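Local structure of beta-galactosidase (Bacillus circulans subsp. alkalophilus, 3TTY) at residues W182-S185 against T190-D193; I217-R222 against N407-E412; S415-A420 against G544-V549; V424-K429 against A458-M463. The protein hydrolyses terminal beta-linked galactose residues from the non-reducing ends of beta-galactosides. All blocks are in the same frame, centred on the assembly; numbering follows the deposited sequence.

In the fold
The first three interactions follow one another in the chain; interaction 4 is nested inside the loop closed by interaction 3. Interactions 1 and 2, with centres about 18 Å apart, touch where Trp-182 NE1 lies 2.9 Å from Asp-220 OD1, a probable hydrogen bond. Interaction 2 joins the barrel to the trimerisation domain, and Asn-407 carries it on to interaction 4, its OD1 2.9 Å from Met-463 N. Interactions 3 and 4 meet through Ile-545, Glu-426 and Lys-429. Interactions 1 and 3 both reach a second subunit; their side chains lie about 13 Å (Ser-185) and 14 Å (Pro-417) from a bound galactose, too far to line its pocket.

Interaction 1: W182-S185 against T190-D193; sequences WNTS and TFYD
Trp-182 and Phe-191 provide the aromatic part of this contact. Phe-191 CE2 lies in the indole plane at its outer edge, about 3.9 Å from both CE3 and CZ3 of Trp-182. The two side chains cross at about a right angle, and CE2 makes the contact with the indole. Phe-191 has its CG anti to the carbonyl carbon (chi1 -69°), which brings the ring's CD2-CE2 side nearer to segment 182-185. The methyl CG2 of Thr-184 adds a second apolar touch, 4.0 Å from Phe-191 CD2.

Polar links are looser. Thr-184 O and Thr-190 N approach to 3.2 Å, but at an angle too poor for a hydrogen bond. One water instead bridges the threonines, 2.8 Å from Thr-190 OG1 and donating only weakly, over 3.4 Å, to Thr-184 OG1. The main partner of that Thr-184 hydroxyl is Asn-179 OD1 on helix 175-181. Asn-179 also binds Phe-191 O through its ND2, so its amide ties the helix to both sides of the contact.

Subunit packing completes the surroundings: Ser-185 rests on Gln-19 and Phe-191 on Ala-87 of a second subunit, whose Ala-48 O is bonded by Tyr-192 OH.

A Schellman motif begins the arrangement. Asn-183, with positive phi (54°), ends helix 175-181, and the chain then folds back over that helix end. The result is an irregular loop in the long excursion between the fourth and fifth strands of the TIM barrel, lying at a subunit interface.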
loop_
_atom_site.group_PDB
_atom_site.type_symbol
_atom_site.label_atom_id
_atom_site.label_comp_id
_atom_site.label_asym_id
_atom_site.label_seq_id
_atom_site.Cartn_x
_atom_site.Cartn_y
_atom_site.Cartn_z
ATOM N N TRP A 182 -30.702 -5.997 10.281
ATOM C CA TRP A 182 -29.651 -5.361 9.487
ATOM C C TRP A 182 -29.824 -3.854 9.355
ATOM O O TRP A 182 -28.979 -3.180 8.764
ATOM C CB TRP A 182 -29.596 -5.975 8.082
ATOM C CG TRP A 182 -28.860 -7.273 8.011
ATOM C CD1 TRP A 182 -28.246 -7.919 9.038
ATOM C CD2 TRP A 182 -28.639 -8.077 6.840
ATOM N NE1 TRP A 182 -27.671 -9.080 8.587
ATOM C CE2 TRP A 182 -27.885 -9.195 7.240
ATOM C CE3 TRP A 182 -29.013 -7.961 5.501
ATOM C CZ2 TRP A 182 -27.486 -10.187 6.349
ATOM C CZ3 TRP A 182 -28.624 -8.948 4.619
ATOM C CH2 TRP A 182 -27.862 -10.046 5.047
ATOM N N ASN A 183 -30.925 -3.335 9.893
ATOM C CA ASN A 183 -31.281 -1.915 9.756
ATOM C C ASN A 183 -31.336 -1.410 8.301
ATOM O O ASN A 183 -30.825 -0.345 7.976
ATOM C CB ASN A 183 -30.337 -1.042 10.578
ATOM C CG ASN A 183 -31.041 0.165 11.159
ATOM O OD1 ASN A 183 -32.113 0.030 11.755
ATOM N ND2 ASN A 183 -30.478 1.352 10.947
ATOM N N THR A 184 -31.975 -2.170 7.427
ATOM C CA THR A 184 -31.883 -1.892 6.005
ATOM C C THR A 184 -32.664 -0.658 5.535
ATOM O O THR A 184 -32.591 -0.298 4.364
ATOM C CB THR A 184 -32.311 -3.101 5.172
ATOM O OG1 THR A 184 -33.699 -3.368 5.402
ATOM C CG2 THR A 184 -31.489 -4.327 5.550
ATOM N N SER A 185 -33.421 -0.011 6.418
ATOM C CA SER A 185 -34.064 1.237 6.002
ATOM C C SER A 185 -32.996 2.312 5.775
ATOM O O SER A 185 -33.244 3.304 5.083
ATOM C CB SER A 185 -35.120 1.698 6.995
ATOM O OG SER A 185 -34.517 2.098 8.204
ATOM N N THR A 190 -33.611 -1.814 1.784
ATOM C CA THR A 190 -34.718 -2.745 1.958
ATOM C C THR A 190 -34.650 -3.920 0.980
ATOM O O THR A 190 -34.588 -3.744 -0.242
ATOM C CB THR A 190 -36.085 -2.040 1.814
ATOM O OG1 THR A 190 -36.098 -0.875 2.639
ATOM C CG2 THR A 190 -37.229 -2.975 2.217
ATOM N N PHE A 191 -34.656 -5.122 1.532
ATOM C CA PHE A 191 -34.722 -6.319 0.713
ATOM C C PHE A 191 -36.153 -6.833 0.571
ATOM O O PHE A 191 -36.858 -6.983 1.563
ATOM C CB PHE A 191 -33.828 -7.389 1.324
ATOM C CG PHE A 191 -32.379 -7.066 1.219
ATOM C CD1 PHE A 191 -31.755 -7.063 -0.015
ATOM C CD2 PHE A 191 -31.648 -6.734 2.338
ATOM C CE1 PHE A 191 -30.423 -6.747 -0.127
ATOM C CE2 PHE A 191 -30.311 -6.406 2.226
ATOM C CZ PHE A 191 -29.703 -6.422 0.987
ATOM N N TYR A 192 -36.579 -7.104 -0.660
ATOM C CA TYR A 192 -37.914 -7.647 -0.898
ATOM C C TYR A 192 -37.865 -9.112 -1.297
ATOM O O TYR A 192 -38.897 -9.767 -1.401
ATOM C CB TYR A 192 -38.657 -6.841 -1.966
ATOM C CG TYR A 192 -39.066 -5.464 -1.512
ATOM C CD1 TYR A 192 -40.091 -5.297 -0.588
ATOM C CD2 TYR A 192 -38.425 -4.324 -2.000
ATOM C CE1 TYR A 192 -40.479 -4.030 -0.157
ATOM C CE2 TYR A 192 -38.801 -3.052 -1.578
ATOM C CZ TYR A 192 -39.839 -2.914 -0.657
ATOM O OH TYR A 192 -40.231 -1.666 -0.226
ATOM N N ASP A 193 -36.659 -9.619 -1.514
ATOM C CA ASP A 193 -36.450 -11.034 -1.825
ATOM C C ASP A 193 -35.062 -11.484 -1.379
ATOM O O ASP A 193 -34.119 -10.698 -1.407
ATOM C CB ASP A 193 -36.627 -11.299 -3.318
ATOM C CG ASP A 193 -36.508 -12.770 -3.662
ATOM O OD1 ASP A 193 -37.248 -13.587 -3.065
ATOM O OD2 ASP A 193 -35.658 -13.115 -4.504
HETATM O O HOH W 1 -36.596 -1.540 5.348
#

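Interaction 2: I217-R222 against N407-E412; sequences ISLDYR and NRWALE
Trp-409 meets Arg-222 with one face of its indole and Leu-219 at the edge. Its CG is anti to the carbonyl carbon (chi1 -67°), which sets the indole against helix 215-243. Arg-222 CB sits over the centre of that face, 3.9 Å from the centroid of the six-membered ring and close to its normal, a CH-pi contact. The backbone of Arg-222 reaches the far end of the same ring, with O 3.7 Å from Trp-409 CH2. Leu-219 CD1 comes to the edge, near the ring plane, 3.9 Å from Trp-409 CE3. The same methyl also touches Trp-409 CB at 3.7 Å. This leucine has CG anti to the backbone N (chi1 -179°), which brings its branched end across to the other helix, where CD2 also meets Ala-410 CB at 4.3 Å.

Beyond CB, Arg-222 turns away from the indole. Its chain runs extended from CG to NE and then back along its own helix, where NH1 donates to Ser-218 O over 3.0 Å from above the carbonyl plane. Arg-222 N reaches the same oxygen from the opposite face, giving that carbonyl two donors. NH1 also forms a salt bridge with Glu-206, which helps to fix the guanidinium group. Rotation of the indole is held by a bond from Trp-409 NE1 to Pro-258 O.

A leucine in place of Trp-409 would probably leave Arg-222 CB without its aromatic cover and Pro-258 O without the indole donor.

The axes of segments 217-222 and 407-412 approach to 9.7 Å, at 145° between their N-to-C directions, a roughly antiparallel helix pair that packs the TIM barrel against the trimerisation domain.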
loop_
_atom_site.group_PDB
_atom_site.type_symbol
_atom_site.label_atom_id
_atom_site.label_comp_id
_atom_site.label_asym_id
_atom_site.label_seq_id
_atom_site.Cartn_x
_atom_site.Cartn_y
_atom_site.Cartn_z
ATOM N N ILE A 217 -24.470 -7.208 7.706
ATOM C CA ILE A 217 -24.226 -8.169 6.642
ATOM C C ILE A 217 -22.820 -8.788 6.773
ATOM O O ILE A 217 -22.655 -10.000 6.735
ATOM C CB ILE A 217 -24.392 -7.487 5.272
ATOM C CG1 ILE A 217 -25.791 -6.876 5.165
ATOM C CG2 ILE A 217 -24.147 -8.470 4.143
ATOM C CD1 ILE A 217 -26.077 -6.211 3.824
ATOM N N SER A 218 -21.815 -7.936 6.938
ATOM C CA SER A 218 -20.436 -8.383 7.069
ATOM C C SER A 218 -20.272 -9.317 8.259
ATOM O O SER A 218 -19.589 -10.337 8.175
ATOM C CB SER A 218 -19.526 -7.174 7.228
ATOM O OG SER A 218 -19.536 -6.390 6.049
ATOM N N LEU A 219 -20.909 -8.961 9.366
ATOM C CA LEU A 219 -20.848 -9.758 10.582
ATOM C C LEU A 219 -21.443 -11.148 10.360
ATOM O O LEU A 219 -20.809 -12.148 10.673
ATOM C CB LEU A 219 -21.578 -9.039 11.717
ATOM C CG LEU A 219 -21.621 -9.704 13.094
ATOM C CD1 LEU A 219 -20.237 -10.131 13.526
ATOM C CD2 LEU A 219 -22.256 -8.756 14.133
ATOM N N ASP A 220 -22.663 -11.196 9.820
ATOM C CA ASP A 220 -23.321 -12.457 9.489
ATOM C C ASP A 220 -22.577 -13.305 8.480
ATOM O O ASP A 220 -22.622 -14.521 8.552
ATOM C CB ASP A 220 -24.756 -12.237 8.988
ATOM C CG ASP A 220 -25.727 -11.955 10.120
ATOM O OD1 ASP A 220 -26.871 -11.545 9.832
ATOM O OD2 ASP A 220 -25.334 -12.114 11.299
ATOM N N TYR A 221 -21.906 -12.679 7.526
ATOM C CA TYR A 221 -21.203 -13.477 6.533
ATOM C C TYR A 221 -20.002 -14.195 7.169
ATOM O O TYR A 221 -19.713 -15.362 6.859
ATOM C CB TYR A 221 -20.787 -12.623 5.335
ATOM C CG TYR A 221 -20.468 -13.464 4.125
ATOM C CD1 TYR A 221 -21.489 -13.997 3.334
ATOM C CD2 TYR A 221 -19.145 -13.740 3.776
ATOM C CE1 TYR A 221 -21.198 -14.779 2.221
ATOM C CE2 TYR A 221 -18.846 -14.513 2.670
ATOM C CZ TYR A 221 -19.874 -15.033 1.905
ATOM O OH TYR A 221 -19.568 -15.804 0.820
ATOM N N ARG A 222 -19.322 -13.502 8.080
ATOM C CA ARG A 222 -18.229 -14.112 8.817
ATOM C C ARG A 222 -18.733 -15.260 9.702
ATOM O O ARG A 222 -18.102 -16.319 9.763
ATOM C CB ARG A 222 -17.445 -13.053 9.606
ATOM C CG ARG A 222 -16.553 -12.194 8.713
ATOM C CD ARG A 222 -16.298 -10.796 9.266
ATOM N NE ARG A 222 -15.382 -10.037 8.405
ATOM C CZ ARG A 222 -15.736 -9.452 7.258
ATOM N NH1 ARG A 222 -16.992 -9.527 6.828
ATOM N NH2 ARG A 222 -14.835 -8.795 6.535
ATOM N N ASN A 407 -17.742 -10.374 19.030
ATOM C CA ASN A 407 -17.406 -9.038 19.501
ATOM C C ASN A 407 -16.242 -8.456 18.687
ATOM O O ASN A 407 -16.277 -7.294 18.275
ATOM C CB ASN A 407 -17.034 -9.095 20.978
ATOM C CG ASN A 407 -16.689 -7.739 21.546
ATOM O OD1 ASN A 407 -17.396 -6.763 21.309
ATOM N ND2 ASN A 407 -15.592 -7.669 22.312
ATOM N N ARG A 408 -15.213 -9.274 18.457
ATOM C CA ARG A 408 -14.061 -8.855 17.665
ATOM C C ARG A 408 -14.451 -8.422 16.248
ATOM O O ARG A 408 -14.063 -7.347 15.791
ATOM C CB ARG A 408 -13.021 -9.975 17.596
ATOM C CG ARG A 408 -11.823 -9.630 16.723
ATOM C CD ARG A 408 -10.664 -10.609 16.913
ATOM N NE ARG A 408 -9.474 -10.221 16.155
ATOM C CZ ARG A 408 -8.334 -10.915 16.145
ATOM N NH1 ARG A 408 -8.229 -12.031 16.854
ATOM N NH2 ARG A 408 -7.305 -10.502 15.418
ATOM N N TRP A 409 -15.204 -9.268 15.551
ATOM C CA TRP A 409 -15.664 -8.952 14.203
ATOM C C TRP A 409 -16.434 -7.631 14.138
ATOM O O TRP A 409 -16.170 -6.786 13.270
ATOM C CB TRP A 409 -16.553 -10.070 13.672
ATOM C CG TRP A 409 -15.837 -11.366 13.439
ATOM C CD1 TRP A 409 -14.496 -11.541 13.232
ATOM C CD2 TRP A 409 -16.425 -12.672 13.401
ATOM N NE1 TRP A 409 -14.223 -12.876 13.061
ATOM C CE2 TRP A 409 -15.387 -13.591 13.157
ATOM C CE3 TRP A 409 -17.731 -13.150 13.549
ATOM C CZ2 TRP A 409 -15.614 -14.962 13.042
ATOM C CZ3 TRP A 409 -17.956 -14.500 13.449
ATOM C CH2 TRP A 409 -16.902 -15.398 13.190
ATOM N N ALA A 410 -17.394 -7.457 15.040
ATOM C CA ALA A 410 -18.160 -6.209 15.070
ATOM C C ALA A 410 -17.260 -4.987 15.325
ATOM O O ALA A 410 -17.366 -3.968 14.627
ATOM C CB ALA A 410 -19.281 -6.284 16.091
ATOM N N LEU A 411 -16.359 -5.098 16.301
ATOM C CA LEU A 411 -15.406 -4.020 16.562
ATOM C C LEU A 411 -14.551 -3.720 15.347
ATOM O O LEU A 411 -14.352 -2.569 14.991
ATOM C CB LEU A 411 -14.495 -4.363 17.738
ATOM C CG LEU A 411 -15.040 -4.084 19.132
ATOM C CD1 LEU A 411 -14.021 -4.506 20.167
ATOM C CD2 LEU A 411 -15.392 -2.605 19.277
ATOM N N GLU A 412 -14.044 -4.755 14.693
ATOM C CA GLU A 412 -13.125 -4.519 13.586
ATOM C C GLU A 412 -13.827 -4.034 12.319
ATOM O O GLU A 412 -13.195 -3.439 11.450
ATOM C CB GLU A 412 -12.272 -5.759 13.311
ATOM C CG GLU A 412 -11.326 -6.086 14.467
ATOM C CD GLU A 412 -10.420 -7.282 14.195
ATOM O OE1 GLU A 412 -10.533 -7.896 13.107
ATOM O OE2 GLU A 412 -9.605 -7.611 15.089
#

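Interaction 3: S415-A420 against G544-V549; sequences SGPSIA and GILCDV
Ser-418 OG is gripped twice and links the loop 415-420 to Ile-545 through a water. It accepts from Ala-420 N at 2.7 Å, which makes an ST turn, and donates its own proton to the water at 2.6 Å. The water passes the link on, donating to Ile-545 O over 2.8 Å. Both functions of the hydroxyl are thereby used, and the two segments are joined without any direct hydrogen bond.

Side chains pack on either side of this bridge. Leu-546 CD2 meets the Pro-417 ring at its CG, 3.8 Å away, and lies almost as near CB; the two side chains cross at about a right angle. A cis peptide bond before Pro-417 helps to shape the loop that presents this ring. At the other end, Ile-545 CG2 makes an apolar pair with Ala-420 CB at 4.2 Å and packs in van der Waals contact on the carbonyl, 3.5 Å from Ala-420 O. Ile-545 has its CG2 anti to the backbone N, whereas CG1, beside that N, carries CD1 toward Glu-426 and Lys-429 on helix 423-435.

Ile-545 has positive phi (71°) and marks a corner: strand 540-544 belongs to the large mixed sheet, strand 546-552 to a two-stranded antiparallel sheet with 512-519. Loop 415-420 also packs on a second subunit, Ser-418 and Ala-420 on its Tyr-318 and Ile-419 on its Pro-317. Gln-313 and Trp-315, which bind galactose, are near in sequence to these residues. The arrangement is a sheet corner backing an interface loop, in keeping with the trimerisation domain.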
loop_
_atom_site.group_PDB
_atom_site.type_symbol
_atom_site.label_atom_id
_atom_site.label_comp_id
_atom_site.label_asym_id
_atom_site.label_seq_id
_atom_site.Cartn_x
_atom_site.Cartn_y
_atom_site.Cartn_z
ATOM N N SER A 415 -17.360 1.317 11.712
ATOM C CA SER A 415 -16.880 2.580 11.168
ATOM C C SER A 415 -16.758 3.622 12.282
ATOM O O SER A 415 -17.742 4.274 12.647
ATOM C CB SER A 415 -17.809 3.078 10.057
ATOM O OG SER A 415 -17.490 4.417 9.692
ATOM N N GLY A 416 -15.546 3.775 12.816
ATOM C CA GLY A 416 -15.314 4.585 14.002
ATOM C C GLY A 416 -15.460 3.698 15.224
ATOM O O GLY A 416 -15.882 2.544 15.095
ATOM N N PRO A 417 -15.144 4.226 16.421
ATOM C CA PRO A 417 -14.739 5.613 16.696
ATOM C C PRO A 417 -13.247 5.915 16.509
ATOM O O PRO A 417 -12.882 7.094 16.537
ATOM C CB PRO A 417 -15.133 5.802 18.162
ATOM C CG PRO A 417 -14.982 4.440 18.750
ATOM C CD PRO A 417 -15.332 3.451 17.663
ATOM N N SER A 418 -12.408 4.899 16.313
ATOM C CA SER A 418 -10.977 5.130 16.083
ATOM C C SER A 418 -10.253 3.952 15.441
ATOM O O SER A 418 -10.338 2.828 15.924
ATOM C CB SER A 418 -10.262 5.442 17.396
ATOM O OG SER A 418 -8.859 5.306 17.225
ATOM N N ILE A 419 -9.493 4.215 14.385
ATOM C CA ILE A 419 -8.641 3.173 13.827
ATOM C C ILE A 419 -7.468 2.823 14.745
ATOM O O ILE A 419 -6.720 1.894 14.467
ATOM C CB ILE A 419 -8.144 3.527 12.417
ATOM C CG1 ILE A 419 -7.336 4.821 12.441
ATOM C CG2 ILE A 419 -9.329 3.650 11.466
ATOM C CD1 ILE A 419 -6.599 5.102 11.130
ATOM N N ALA A 420 -7.314 3.551 15.846
ATOM C CA ALA A 420 -6.283 3.209 16.834
ATOM C C ALA A 420 -6.807 2.252 17.901
ATOM O O ALA A 420 -6.065 1.837 18.785
ATOM C CB ALA A 420 -5.699 4.455 17.482
ATOM N N GLY A 544 -4.977 6.818 27.047
ATOM C CA GLY A 544 -5.041 7.202 25.651
ATOM C C GLY A 544 -6.028 6.457 24.774
ATOM O O GLY A 544 -6.869 5.692 25.249
ATOM N N ILE A 545 -5.908 6.706 23.474
ATOM C CA ILE A 545 -6.718 6.055 22.456
ATOM C C ILE A 545 -8.162 6.538 22.479
ATOM O O ILE A 545 -8.565 7.305 21.607
ATOM C CB ILE A 545 -6.625 4.532 22.539
ATOM C CG1 ILE A 545 -5.156 4.108 22.615
ATOM C CG2 ILE A 545 -7.292 3.901 21.323
ATOM C CD1 ILE A 545 -4.932 2.606 22.462
ATOM N N LEU A 546 -8.942 6.108 23.464
ATOM C CA LEU A 546 -10.310 6.613 23.593
ATOM C C LEU A 546 -10.604 7.068 25.010
ATOM O O LEU A 546 -10.125 6.479 25.966
ATOM C CB LEU A 546 -11.333 5.556 23.152
ATOM C CG LEU A 546 -11.447 5.292 21.645
ATOM C CD1 LEU A 546 -11.764 3.825 21.355
ATOM C CD2 LEU A 546 -12.470 6.208 20.993
ATOM N N CYS A 547 -11.407 8.114 25.142
ATOM C CA CYS A 547 -11.821 8.600 26.452
ATOM C C CYS A 547 -13.335 8.648 26.522
ATOM O O CYS A 547 -13.970 9.434 25.820
ATOM C CB CYS A 547 -11.246 9.991 26.732
ATOM S SG CYS A 547 -9.436 10.058 26.938
ATOM N N ASP A 548 -13.913 7.797 27.364
ATOM C CA ASP A 548 -15.345 7.854 27.630
ATOM C C ASP A 548 -15.653 9.012 28.573
ATOM O O ASP A 548 -15.000 9.161 29.601
ATOM C CB ASP A 548 -15.806 6.545 28.271
ATOM C CG ASP A 548 -16.883 5.852 27.467
ATOM O OD1 ASP A 548 -17.413 6.487 26.523
ATOM O OD2 ASP A 548 -17.205 4.685 27.786
ATOM N N VAL A 549 -16.642 9.836 28.239
ATOM C CA VAL A 549 -17.074 10.900 29.157
ATOM C C VAL A 549 -18.295 10.388 29.894
ATOM O O VAL A 549 -19.346 10.216 29.282
ATOM C CB VAL A 549 -17.422 12.191 28.402
ATOM C CG1 VAL A 549 -17.912 13.276 29.365
ATOM C CG2 VAL A 549 -16.217 12.671 27.621
HETATM O O HOH W 2 -8.047 7.164 18.896
#

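Interaction 4: V424-K429 against A458-M463; sequences VNEVHK and APVMYM
The carboxylate of Glu-426, the flat group of this contact, receives Lys-429 NZ at OE2 over 2.8 Å, on the syn side and 25° out of the carboxylate plane; this salt bridge spans one helical turn. Ser-588 OG bonds both Glu-426 OE1 and Lys-429 NZ and so closes the polar group. Glu-426 bends at chi2 (-61°), which carries the acid aside and leaves its methylene part to face Val-460. There CB is 4.0 Å from Val-460 CG2, with CG slightly farther.

The puckered ring of Pro-459 meets Val-427 with its CB-CG side. Pro-459 CG lies 3.9 Å from Val-427 CA, and its CB 4.0 Å from Val-427 CG2, the ring and the valine branch crossing at about a right angle.

An alanine in place of Glu-426 would probably leave Lys-429 without its carboxylate partner and Ser-588 short of one bond, and the CG contact with Val-460 would go.

Helix 423-435 thus rests on the loop that leaves strand 455-458. Val-427 also touches Val-401 of strand 399-402 and Met-289 of helix 284-296, while Val-460 packs on Leu-411 of helix 405-413.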
loop_
_atom_site.group_PDB
_atom_site.type_symbol
_atom_site.label_atom_id
_atom_site.label_comp_id
_atom_site.label_asym_id
_atom_site.label_seq_id
_atom_site.Cartn_x
_atom_site.Cartn_y
_atom_site.Cartn_z
ATOM N N VAL A 424 -7.751 -6.893 20.367
ATOM C CA VAL A 424 -6.811 -7.833 20.959
ATOM C C VAL A 424 -5.741 -7.115 21.786
ATOM O O VAL A 424 -5.385 -7.578 22.881
ATOM C CB VAL A 424 -6.179 -8.784 19.903
ATOM C CG1 VAL A 424 -5.078 -9.604 20.518
ATOM C CG2 VAL A 424 -7.253 -9.693 19.299
ATOM N N ASN A 425 -5.246 -5.982 21.290
ATOM C CA ASN A 425 -4.252 -5.216 22.048
ATOM C C ASN A 425 -4.781 -4.839 23.439
ATOM O O ASN A 425 -4.076 -4.983 24.443
ATOM C CB ASN A 425 -3.799 -3.951 21.298
ATOM C CG ASN A 425 -2.765 -4.245 20.205
ATOM O OD1 ASN A 425 -2.421 -3.365 19.410
ATOM N ND2 ASN A 425 -2.276 -5.482 20.155
ATOM N N GLU A 426 -6.019 -4.349 23.491
ATOM C CA GLU A 426 -6.650 -3.996 24.762
ATOM C C GLU A 426 -6.814 -5.213 25.657
ATOM O O GLU A 426 -6.493 -5.150 26.835
ATOM C CB GLU A 426 -7.998 -3.305 24.546
ATOM C CG GLU A 426 -7.898 -2.033 23.740
ATOM C CD GLU A 426 -7.011 -0.985 24.402
ATOM O OE1 GLU A 426 -7.264 -0.613 25.575
ATOM O OE2 GLU A 426 -6.051 -0.531 23.745
ATOM N N VAL A 427 -7.298 -6.323 25.107
ATOM C CA VAL A 427 -7.448 -7.524 25.924
ATOM C C VAL A 427 -6.087 -7.911 26.517
ATOM O O VAL A 427 -5.985 -8.241 27.699
ATOM C CB VAL A 427 -8.065 -8.717 25.141
ATOM C CG1 VAL A 427 -7.971 -9.998 25.963
ATOM C CG2 VAL A 427 -9.526 -8.446 24.788
ATOM N N HIS A 428 -5.042 -7.838 25.694
ATOM C CA HIS A 428 -3.688 -8.155 26.135
ATOM C C HIS A 428 -3.134 -7.196 27.204
ATOM O O HIS A 428 -2.382 -7.618 28.079
ATOM C CB HIS A 428 -2.729 -8.239 24.935
ATOM C CG HIS A 428 -1.308 -8.523 25.316
ATOM N ND1 HIS A 428 -0.281 -7.631 25.094
ATOM C CD2 HIS A 428 -0.744 -9.602 25.919
ATOM C CE1 HIS A 428 0.851 -8.143 25.542
ATOM N NE2 HIS A 428 0.594 -9.338 26.047
ATOM N N LYS A 429 -3.492 -5.918 27.145
ATOM C CA LYS A 429 -2.999 -4.976 28.158
ATOM C C LYS A 429 -3.411 -5.445 29.544
ATOM O O LYS A 429 -2.658 -5.296 30.508
ATOM C CB LYS A 429 -3.507 -3.556 27.915
ATOM C CG LYS A 429 -2.884 -2.866 26.719
ATOM C CD LYS A 429 -3.557 -1.531 26.451
ATOM C CE LYS A 429 -2.857 -0.803 25.319
ATOM N NZ LYS A 429 -3.652 0.333 24.829
ATOM N N ALA A 458 -13.498 -7.882 31.388
ATOM C CA ALA A 458 -14.003 -7.882 30.012
ATOM C C ALA A 458 -13.628 -6.586 29.303
ATOM O O ALA A 458 -14.408 -5.633 29.280
ATOM C CB ALA A 458 -15.517 -8.076 29.998
ATOM N N PRO A 459 -12.418 -6.543 28.731
ATOM C CA PRO A 459 -11.958 -5.363 27.998
ATOM C C PRO A 459 -12.802 -5.144 26.742
ATOM O O PRO A 459 -12.956 -6.061 25.941
ATOM C CB PRO A 459 -10.517 -5.732 27.620
ATOM C CG PRO A 459 -10.120 -6.802 28.607
ATOM C CD PRO A 459 -11.377 -7.582 28.823
ATOM N N VAL A 460 -13.358 -3.946 26.602
ATOM C CA VAL A 460 -14.117 -3.550 25.420
ATOM C C VAL A 460 -15.163 -4.585 25.019
ATOM O O VAL A 460 -15.122 -5.119 23.909
ATOM C CB VAL A 460 -13.185 -3.286 24.228
ATOM C CG1 VAL A 460 -13.878 -2.435 23.194
ATOM C CG2 VAL A 460 -11.914 -2.595 24.696
ATOM N N MET A 461 -16.086 -4.875 25.937
ATOM C CA MET A 461 -17.203 -5.764 25.657
ATOM C C MET A 461 -18.249 -4.931 24.929
ATOM O O MET A 461 -19.329 -4.632 25.457
ATOM C CB MET A 461 -17.759 -6.374 26.951
ATOM C CG MET A 461 -18.666 -7.599 26.746
ATOM S SD MET A 461 -17.954 -8.858 25.653
ATOM C CE MET A 461 -16.484 -9.316 26.587
ATOM N N TYR A 462 -17.873 -4.537 23.718
ATOM C CA TYR A 462 -18.687 -3.763 22.804
ATOM C C TYR A 462 -20.009 -4.458 22.499
ATOM O O TYR A 462 -21.078 -3.861 22.644
ATOM C CB TYR A 462 -17.879 -3.536 21.527
ATOM C CG TYR A 462 -18.628 -2.968 20.343
ATOM C CD1 TYR A 462 -18.956 -1.610 20.274
ATOM C CD2 TYR A 462 -18.959 -3.778 19.260
ATOM C CE1 TYR A 462 -19.624 -1.093 19.165
ATOM C CE2 TYR A 462 -19.613 -3.271 18.160
ATOM C CZ TYR A 462 -19.948 -1.935 18.111
ATOM O OH TYR A 462 -20.598 -1.451 16.992
ATOM N N MET A 463 -19.940 -5.726 22.104
ATOM C CA MET A 463 -21.153 -6.512 21.894
ATOM C C MET A 463 -21.581 -7.281 23.150
ATOM O O MET A 463 -20.809 -8.059 23.720
ATOM C CB MET A 463 -20.997 -7.484 20.721
ATOM C CG MET A 463 -22.151 -8.515 20.614
ATOM S SD MET A 463 -21.857 -9.707 19.283
ATOM C CE MET A 463 -21.700 -8.561 17.921
#